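Local coordinates for protein urocanate hydratase (PDB 7NED) that hydrates thiourocanate in bacterial ergothioneine catabolism, using a bound NAD+ as cofactor, and also takes urocanate into its active site, at residues 310-313 and 314-317; 430-433 and 434-438; 442-445 and 446-450. All coordinates share one frame; numbering follows the deposited sequence.

Contact 1. Residues 310-313 and 314-317; sequences VFDN and GNNI. With NAD (nicotinamide-adenine-dinucleotide), chain C.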
# COMPACT_ATOMS: atom_id res chain seq x y z
N VAL A 310 14.47 -0.91 -30.58
CA VAL A 310 15.12 -1.22 -29.31
C VAL A 310 14.15 -0.92 -28.17
O VAL A 310 13.44 0.09 -28.19
CB VAL A 310 16.41 -0.39 -29.18
CG1 VAL A 310 17.15 -0.63 -27.84
CG2 VAL A 310 17.33 -0.63 -30.42
N PHE A 311 14.08 -1.82 -27.18
CA PHE A 311 13.16 -1.55 -26.09
C PHE A 311 13.62 -2.24 -24.82
O PHE A 311 14.38 -3.21 -24.83
CB PHE A 311 11.71 -1.95 -26.45
CG PHE A 311 11.50 -3.43 -26.55
CD1 PHE A 311 11.04 -4.16 -25.46
CD2 PHE A 311 11.81 -4.10 -27.72
CE1 PHE A 311 10.86 -5.54 -25.54
CE2 PHE A 311 11.63 -5.49 -27.83
CZ PHE A 311 11.15 -6.22 -26.73
N ASP A 312 13.16 -1.66 -23.71
CA ASP A 312 13.35 -2.20 -22.36
C ASP A 312 12.25 -3.22 -22.08
O ASP A 312 11.06 -2.94 -22.26
CB ASP A 312 13.31 -1.01 -21.38
CG ASP A 312 13.51 -1.39 -19.93
OD1 ASP A 312 13.14 -2.51 -19.53
OD2 ASP A 312 14.00 -0.51 -19.17
N ASN A 313 12.66 -4.42 -21.65
CA ASN A 313 11.72 -5.52 -21.47
C ASN A 313 11.28 -5.66 -20.02
O ASN A 313 10.91 -6.75 -19.57
CB ASN A 313 12.32 -6.82 -22.01
CG ASN A 313 11.28 -7.80 -22.50
OD1 ASN A 313 10.07 -7.55 -22.45
ND2 ASN A 313 11.76 -8.96 -22.98
N GLY A 314 11.32 -4.55 -19.28
CA GLY A 314 10.77 -4.47 -17.95
C GLY A 314 11.73 -4.92 -16.90
O GLY A 314 11.33 -5.64 -15.99
N ASN A 315 13.01 -4.57 -16.99
CA ASN A 315 13.94 -4.99 -15.95
C ASN A 315 14.73 -3.83 -15.38
O ASN A 315 15.81 -4.05 -14.83
CB ASN A 315 14.88 -6.07 -16.47
CG ASN A 315 15.73 -5.61 -17.68
OD1 ASN A 315 15.49 -4.52 -18.23
ND2 ASN A 315 16.68 -6.44 -18.10
N ASN A 316 14.19 -2.60 -15.44
CA ASN A 316 14.95 -1.41 -15.00
C ASN A 316 16.32 -1.29 -15.61
O ASN A 316 17.20 -0.68 -15.00
CB ASN A 316 15.03 -1.29 -13.48
CG ASN A 316 13.80 -0.67 -12.84
OD1 ASN A 316 12.65 -0.99 -13.14
ND2 ASN A 316 14.07 0.16 -11.85
N ILE A 317 16.52 -1.80 -16.83
CA ILE A 317 17.87 -1.68 -17.35
C ILE A 317 18.17 -0.22 -17.69
O ILE A 317 19.30 0.24 -17.51
CB ILE A 317 18.10 -2.61 -18.56
CG1 ILE A 317 19.61 -2.66 -18.85
CG2 ILE A 317 17.35 -2.05 -19.74
CD1 ILE A 317 20.07 -3.70 -19.90
PA NAD C . 16.66 -14.62 -13.55
O1A NAD C . 17.64 -13.94 -12.59
O2A NAD C . 16.10 -15.98 -13.38
O5B NAD C . 17.61 -14.81 -14.94
C5B NAD C . 18.40 -13.73 -15.24
C4B NAD C . 19.39 -14.29 -16.36
O4B NAD C . 20.32 -13.33 -16.79
C3B NAD C . 20.18 -15.42 -15.61
O3B NAD C . 20.16 -16.57 -16.35
C2B NAD C . 21.62 -14.83 -15.53
O2B NAD C . 22.61 -15.77 -15.72
C1B NAD C . 21.61 -13.98 -16.80
N9A NAD C . 22.56 -12.87 -16.80
C8A NAD C . 22.93 -12.02 -15.77
N7A NAD C . 23.82 -11.13 -16.13
C5A NAD C . 24.03 -11.37 -17.48
C6A NAD C . 24.87 -10.76 -18.44
N6A NAD C . 25.65 -9.71 -18.12
N1A NAD C . 24.87 -11.22 -19.72
C2A NAD C . 24.08 -12.30 -19.97
N3A NAD C . 23.24 -12.97 -19.17
C4A NAD C . 23.25 -12.47 -17.91
O3 NAD C . 15.72 -13.41 -13.85
PN NAD C . 14.33 -13.64 -14.59
O1N NAD C . 13.14 -14.18 -13.85
O2N NAD C . 14.64 -14.10 -16.00
O5D NAD C . 13.77 -12.04 -14.90
C5D NAD C . 14.72 -11.24 -15.64
C4D NAD C . 14.20 -9.83 -15.71
O4D NAD C . 12.84 -9.80 -16.12
C3D NAD C . 14.18 -9.37 -14.16
O3D NAD C . 14.65 -8.04 -14.01
C2D NAD C . 12.65 -9.42 -13.77
O2D NAD C . 12.22 -8.45 -12.91
C1D NAD C . 12.26 -8.91 -15.20
N1N NAD C . 10.82 -8.79 -15.51
C2N NAD C . 10.26 -7.74 -14.81
C3N NAD C . 8.93 -7.40 -14.99
C7N NAD C . 8.38 -6.26 -14.12
O7N NAD C . 7.43 -5.54 -14.43
N7N NAD C . 8.96 -6.09 -12.87
C4N NAD C . 8.21 -8.14 -15.94
C5N NAD C . 8.83 -9.18 -16.64
C6N NAD C . 10.18 -9.49 -16.42
O HOH W 1 12.44 -0.89 -16.80
O HOH W 2 15.22 -4.55 -20.99

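Contact 2. Residues 430-433 and 434-438; sequences FSRD and HLDAA. With URO ((2E)-3-(1H-imidazol-4-yl)acrylic acid), chain B.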
# COMPACT_ATOMS: atom_id res chain seq x y z
N PHE A 430 -6.83 -20.11 -10.73
CA PHE A 430 -6.72 -18.99 -11.65
C PHE A 430 -5.89 -17.88 -11.02
O PHE A 430 -6.05 -17.57 -9.84
CB PHE A 430 -8.09 -18.43 -12.02
CG PHE A 430 -8.86 -19.29 -12.99
CD1 PHE A 430 -9.76 -20.26 -12.53
CD2 PHE A 430 -8.64 -19.15 -14.37
CE1 PHE A 430 -10.45 -21.06 -13.46
CE2 PHE A 430 -9.32 -19.92 -15.27
CZ PHE A 430 -10.22 -20.90 -14.81
N SER A 431 -5.02 -17.27 -11.80
CA SER A 431 -4.33 -16.11 -11.25
C SER A 431 -3.86 -15.27 -12.43
O SER A 431 -4.45 -15.31 -13.52
CB SER A 431 -3.19 -16.55 -10.31
OG SER A 431 -2.56 -15.41 -9.69
N ARG A 432 -2.82 -14.47 -12.21
CA ARG A 432 -2.31 -13.65 -13.28
C ARG A 432 -1.00 -13.07 -12.80
O ARG A 432 -0.68 -13.09 -11.61
CB ARG A 432 -3.29 -12.54 -13.66
CG ARG A 432 -3.76 -11.69 -12.40
CD ARG A 432 -4.28 -10.27 -12.76
NE ARG A 432 -4.84 -9.61 -11.57
CZ ARG A 432 -4.11 -9.04 -10.60
NH1 ARG A 432 -2.79 -9.04 -10.70
NH2 ARG A 432 -4.71 -8.46 -9.54
N ASP A 433 -0.23 -12.56 -13.74
CA ASP A 433 0.89 -11.72 -13.35
C ASP A 433 0.35 -10.45 -12.72
O ASP A 433 -0.84 -10.12 -12.87
CB ASP A 433 1.76 -11.38 -14.56
CG ASP A 433 3.13 -10.82 -14.16
OD1 ASP A 433 3.47 -10.82 -12.94
OD2 ASP A 433 3.88 -10.40 -15.05
N HIS A 434 1.22 -9.69 -12.04
CA HIS A 434 0.77 -8.38 -11.54
C HIS A 434 0.85 -7.32 -12.60
O HIS A 434 0.33 -6.21 -12.39
CB HIS A 434 1.60 -7.93 -10.34
CG HIS A 434 1.52 -8.85 -9.17
ND1 HIS A 434 1.93 -8.47 -7.91
CD2 HIS A 434 1.08 -10.13 -9.05
CE1 HIS A 434 1.73 -9.47 -7.06
NE2 HIS A 434 1.22 -10.49 -7.73
N LEU A 435 1.47 -7.63 -13.75
CA LEU A 435 1.54 -6.72 -14.89
C LEU A 435 0.16 -6.72 -15.53
O LEU A 435 -0.11 -7.44 -16.50
CB LEU A 435 2.63 -7.16 -15.87
CG LEU A 435 2.98 -6.16 -16.98
CD1 LEU A 435 3.93 -5.05 -16.47
CD2 LEU A 435 3.53 -6.93 -18.21
N ASP A 436 -0.78 -6.01 -14.93
CA ASP A 436 -2.18 -6.03 -15.34
C ASP A 436 -2.78 -4.66 -14.99
O ASP A 436 -2.31 -4.01 -14.09
CB ASP A 436 -2.90 -7.18 -14.63
CG ASP A 436 -4.26 -7.59 -15.26
OD1 ASP A 436 -4.38 -7.66 -16.43
OD2 ASP A 436 -5.18 -7.88 -14.54
N ALA A 437 -3.80 -4.29 -15.71
CA ALA A 437 -4.41 -3.01 -15.60
C ALA A 437 -4.52 -2.31 -14.24
O ALA A 437 -3.86 -1.37 -14.09
CB ALA A 437 -5.68 -2.93 -16.39
N ALA A 438 -5.27 -2.73 -13.27
CA ALA A 438 -5.25 -1.85 -12.02
C ALA A 438 -4.26 -2.34 -10.96
O ALA A 438 -4.29 -1.93 -9.87
CB ALA A 438 -6.60 -1.58 -11.48
OAA URO B . 4.66 -14.25 -14.92
CAI URO B . 5.19 -14.24 -13.73
OAB URO B . 5.01 -15.10 -12.95
CAC URO B . 6.01 -13.10 -13.31
CAD URO B . 6.21 -12.10 -14.13
CAJ URO B . 7.02 -11.10 -13.56
CAF URO B . 7.67 -10.08 -14.19
NAH URO B . 8.51 -9.42 -13.33
CAE URO B . 8.36 -10.04 -12.18
NAG URO B . 7.47 -11.05 -12.26

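Contact 3. Residues 442-445 and 446-450; sequences HPNI and MTERM. With NAD (nicotinamide-adenine-dinucleotide), chain C.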
# COMPACT_ATOMS: atom_id res chain seq x y z
N HIS A 442 4.43 1.50 -11.66
CA HIS A 442 5.83 1.55 -11.89
C HIS A 442 6.13 2.52 -13.02
O HIS A 442 5.98 2.16 -14.12
CB HIS A 442 6.34 0.19 -12.26
CG HIS A 442 7.83 0.08 -12.26
ND1 HIS A 442 8.65 1.09 -12.61
CD2 HIS A 442 8.62 -0.96 -11.96
CE1 HIS A 442 9.89 0.69 -12.55
NE2 HIS A 442 9.90 -0.55 -12.15
N PRO A 443 6.55 3.72 -12.66
CA PRO A 443 6.83 4.83 -13.57
C PRO A 443 7.83 4.50 -14.67
O PRO A 443 7.85 5.21 -15.61
CB PRO A 443 7.33 5.93 -12.64
CG PRO A 443 6.85 5.56 -11.31
CD PRO A 443 6.88 4.08 -11.29
N ASN A 444 8.62 3.46 -14.53
CA ASN A 444 9.51 3.12 -15.64
C ASN A 444 9.20 1.74 -16.20
O ASN A 444 10.01 1.19 -16.97
CB ASN A 444 10.98 3.22 -15.22
CG ASN A 444 11.36 4.61 -14.79
OD1 ASN A 444 10.80 5.59 -15.28
ND2 ASN A 444 12.30 4.72 -13.87
N ILE A 445 8.04 1.18 -15.87
CA ILE A 445 7.58 -0.02 -16.54
C ILE A 445 6.10 0.19 -16.83
O ILE A 445 5.74 0.93 -17.75
CB ILE A 445 7.86 -1.30 -15.71
CG1 ILE A 445 9.36 -1.47 -15.47
CG2 ILE A 445 7.36 -2.57 -16.43
CD1 ILE A 445 9.74 -2.77 -14.79
N MET A 446 5.24 -0.38 -16.00
CA MET A 446 3.81 -0.41 -16.32
C MET A 446 3.26 0.97 -16.63
O MET A 446 2.49 1.13 -17.60
CB MET A 446 3.01 -1.02 -15.17
CG MET A 446 1.54 -1.11 -15.50
SD MET A 446 1.24 -2.53 -16.62
CE MET A 446 -0.54 -2.63 -16.67
N THR A 447 3.56 1.97 -15.78
CA THR A 447 2.89 3.26 -15.87
C THR A 447 3.83 4.40 -16.31
O THR A 447 3.68 5.56 -15.89
CB THR A 447 2.20 3.56 -14.53
OG1 THR A 447 3.14 3.49 -13.45
CG2 THR A 447 1.10 2.52 -14.28
N GLU A 448 4.78 4.09 -17.18
CA GLU A 448 5.65 5.12 -17.72
C GLU A 448 4.88 5.96 -18.73
O GLU A 448 4.25 5.43 -19.65
CB GLU A 448 6.86 4.47 -18.39
CG GLU A 448 7.83 5.49 -18.92
CD GLU A 448 9.13 4.86 -19.34
OE1 GLU A 448 9.62 3.93 -18.63
OE2 GLU A 448 9.67 5.26 -20.38
N ARG A 449 4.90 7.28 -18.54
CA ARG A 449 4.31 8.23 -19.49
C ARG A 449 2.82 7.96 -19.69
O ARG A 449 2.32 7.78 -20.81
CB ARG A 449 5.09 8.23 -20.81
CG ARG A 449 6.50 8.80 -20.59
CD ARG A 449 7.36 8.94 -21.84
NE ARG A 449 6.51 9.25 -22.96
CZ ARG A 449 6.57 8.62 -24.12
NH1 ARG A 449 7.44 7.64 -24.29
NH2 ARG A 449 5.75 8.99 -25.10
N MET A 450 2.09 7.92 -18.58
CA MET A 450 0.65 7.82 -18.69
C MET A 450 0.12 9.10 -19.32
O MET A 450 0.68 10.19 -19.10
CB MET A 450 -0.01 7.64 -17.30
CG MET A 450 0.45 6.38 -16.63
SD MET A 450 -0.27 4.93 -17.44
CE MET A 450 -1.95 5.03 -16.85
PA NAD C . 16.66 -14.62 -13.55
O1A NAD C . 17.64 -13.94 -12.59
O2A NAD C . 16.10 -15.98 -13.38
O5B NAD C . 17.61 -14.81 -14.94
C5B NAD C . 18.40 -13.73 -15.24
C4B NAD C . 19.39 -14.29 -16.36
O4B NAD C . 20.32 -13.33 -16.79
C3B NAD C . 20.18 -15.42 -15.61
O3B NAD C . 20.16 -16.57 -16.35
C2B NAD C . 21.62 -14.83 -15.53
O2B NAD C . 22.61 -15.77 -15.72
C1B NAD C . 21.61 -13.98 -16.80
N9A NAD C . 22.56 -12.87 -16.80
C8A NAD C . 22.93 -12.02 -15.77
N7A NAD C . 23.82 -11.13 -16.13
C5A NAD C . 24.03 -11.37 -17.48
C6A NAD C . 24.87 -10.76 -18.44
N6A NAD C . 25.65 -9.71 -18.12
N1A NAD C . 24.87 -11.22 -19.72
C2A NAD C . 24.08 -12.30 -19.97
N3A NAD C . 23.24 -12.97 -19.17
C4A NAD C . 23.25 -12.47 -17.91
O3 NAD C . 15.72 -13.41 -13.85
PN NAD C . 14.33 -13.64 -14.59
O1N NAD C . 13.14 -14.18 -13.85
O2N NAD C . 14.64 -14.10 -16.00
O5D NAD C . 13.77 -12.04 -14.90
C5D NAD C . 14.72 -11.24 -15.64
C4D NAD C . 14.20 -9.83 -15.71
O4D NAD C . 12.84 -9.80 -16.12
C3D NAD C . 14.18 -9.37 -14.16
O3D NAD C . 14.65 -8.04 -14.01
C2D NAD C . 12.65 -9.42 -13.77
O2D NAD C . 12.22 -8.45 -12.91
C1D NAD C . 12.26 -8.91 -15.20
N1N NAD C . 10.82 -8.79 -15.51
C2N NAD C . 10.26 -7.74 -14.81
C3N NAD C . 8.93 -7.40 -14.99
C7N NAD C . 8.38 -6.26 -14.12
O7N NAD C . 7.43 -5.54 -14.43
N7N NAD C . 8.96 -6.09 -12.87
C4N NAD C . 8.21 -8.14 -15.94
C5N NAD C . 8.83 -9.18 -16.64
C6N NAD C . 10.18 -9.49 -16.42

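Contact 1. Residues 310-313 and 314-317
Asp312 OD1 accepts two backbone N-H groups of the following turn. Gly314 N reaches it at 2.7 Å, almost in line with its C-O bond. Asn315 N adds a longer bond of 3.3 Å to the same OD1, on its syn lone pair. The carboxylate gets there because CG stands opposite the backbone N (chi1 -180°), and the two bonds hold the chain in its bend at residues 312-315. Water 1 donates a hydrogen bond to Asp312 OD2 and accepts a weak one from Asn316 N. OD2 also pairs with Arg318, so both oxygens of this buried acid are engaged. Water 2 accepts a bond from Asn313 N and lies near Asn315 OD1, while Asn315 ND2 is held by Asp253 and Thr255. Methyl CG2 of Ile317 lies alongside the carboxylate, 3.7 Å from Asp312 OD2. Gly314 has positive phi. The turn meets the cofactor: Asn315 CB is 3.2 Å from NAD O3D of the nicotinamide ribose. The segment leaves strand 309-312 of the parallel Rossmann-like sheet and enters helix 317-323. Helix 282-305 packs on Val310 and Ile317, and helix 133-150 packs on Phe311 and Asn313.

Contact 2. Residues 430-433 and 434-438
Arg432 and Asp436 pair across the bend that follows strand residues 430-432. From CB the arginine sets CG between its backbone N and carbonyl carbon (chi1 52°), then runs extended from CG to NE. This carries CD over to the acid, 3.1 Å from Asp436 OD2. The two side chains cross at about a right angle. NE forms a salt bridge with Asp436 OD2 at 3.5 Å. That oxygen lies well out of the guanidinium plane, so the pairing is one of charge, without an N-H aimed at it. At the tip, NH1 turns back to its own chain and donates to Asp433 O at 3.1 Å. This bond is nearly straight (161°) and lies in the guanidinium plane. The edge of the group meets His434 CA, 3.7 Å from NH1. The main partner of NE is Asp515, NH1 also bonds to Ala492 O, and Asp436 OD1 pairs with Arg408.

Asp433 carries its carboxylate to the bound urocanate. His434 N donates to Asp433 OD1 at 2.7 Å, from above the carboxylate plane. This bond should help fix the group's rotation. The carboxylate lies against CAD of the acrylate chain, with Asp433 OD2 at 3.0 Å and OD1 close behind. Leu435 CB lies 3.6 Å from Asp433 OD2. The His434 imidazole turns its edge to the peptide and bonds to Ser491 and Gln128. Leu435 centres an inverse gamma turn that redirects the chain toward Asp436. The bend interrupts the long strand 428-441 of the mixed sheet. Strand 490-498 lies beside Ser431 and Arg432, helix 407-420 packs on Phe430 and Arg432, and helix 502-525 meets Asp436, Ala437 and Ala438.

Contact 3. Residues 442-445 and 446-450
Thr447 turns its hydroxyl back onto the start of the loop, and His442 N donates to Thr447 OG1 at 3.0 Å. With OG1 set between its own backbone N and carbonyl carbon (chi1 55°), the oxygen faces His442. The chain adds a return bond, Thr447 N to His442 O at 2.9 Å. Ile445 N binds the same carbonyl oxygen from the opposite face of its plane. OG1 also bonds to Asp455 O. Without the hydroxyl, as with an alanine here, His442 N and Asp455 O would probably lose their shared partner, leaving the backbone bonds alone to hold the turn.

The His442 imidazole lies flat beneath Ile445, whose CG1 sits 3.5 Å above the ring centre. Asn444 N donates to His442 ND1 at 3.1 Å, somewhat tilted from the ring plane. The ring is thus met at ND1 and over one face. Ile445 then points its branches at the cofactor, with CG2 and CD1 each 3.6 Å from NAD O7N of the carboxamide. Glu448 runs out extended beside Pro443, its CB 3.0 Å from Pro443 O. Its OE1 comes within 3.1 Å of Asn444 CA and pairs with Arg318. Trp102 of the second subunit packs on Pro443 and Asn444.

Residues 442-448 form two successive type I beta turns, His442 to Ile445 and Ile445 to Glu448. They form part of the NAD pocket, where Ile445 presents an apolar surface to the nicotinamide carboxamide.

All three contacts gather round the NAD and urocanate sites. Contacts 1 and 3 touch NAD from different parts of the chain, the Rossmann-like and the C-terminal, with centres about 12 Å apart. They meet directly: Asn316 OD1 lies 3.0 Å from His442 NE2, and Ile445 CD1 packs 3.5 Å from Gly314 O. Arg318 pairs with acids of both, Asp312 and Glu448. Contact 2 supplies Asp433 to the urocanate pocket. It reaches contact 3 through Leu435 CD1, 3.7 Å from Met446 SD. Contacts 1 and 2 do not touch; their nearest atoms are about 7 Å apart. Contact 3 thus lies against both.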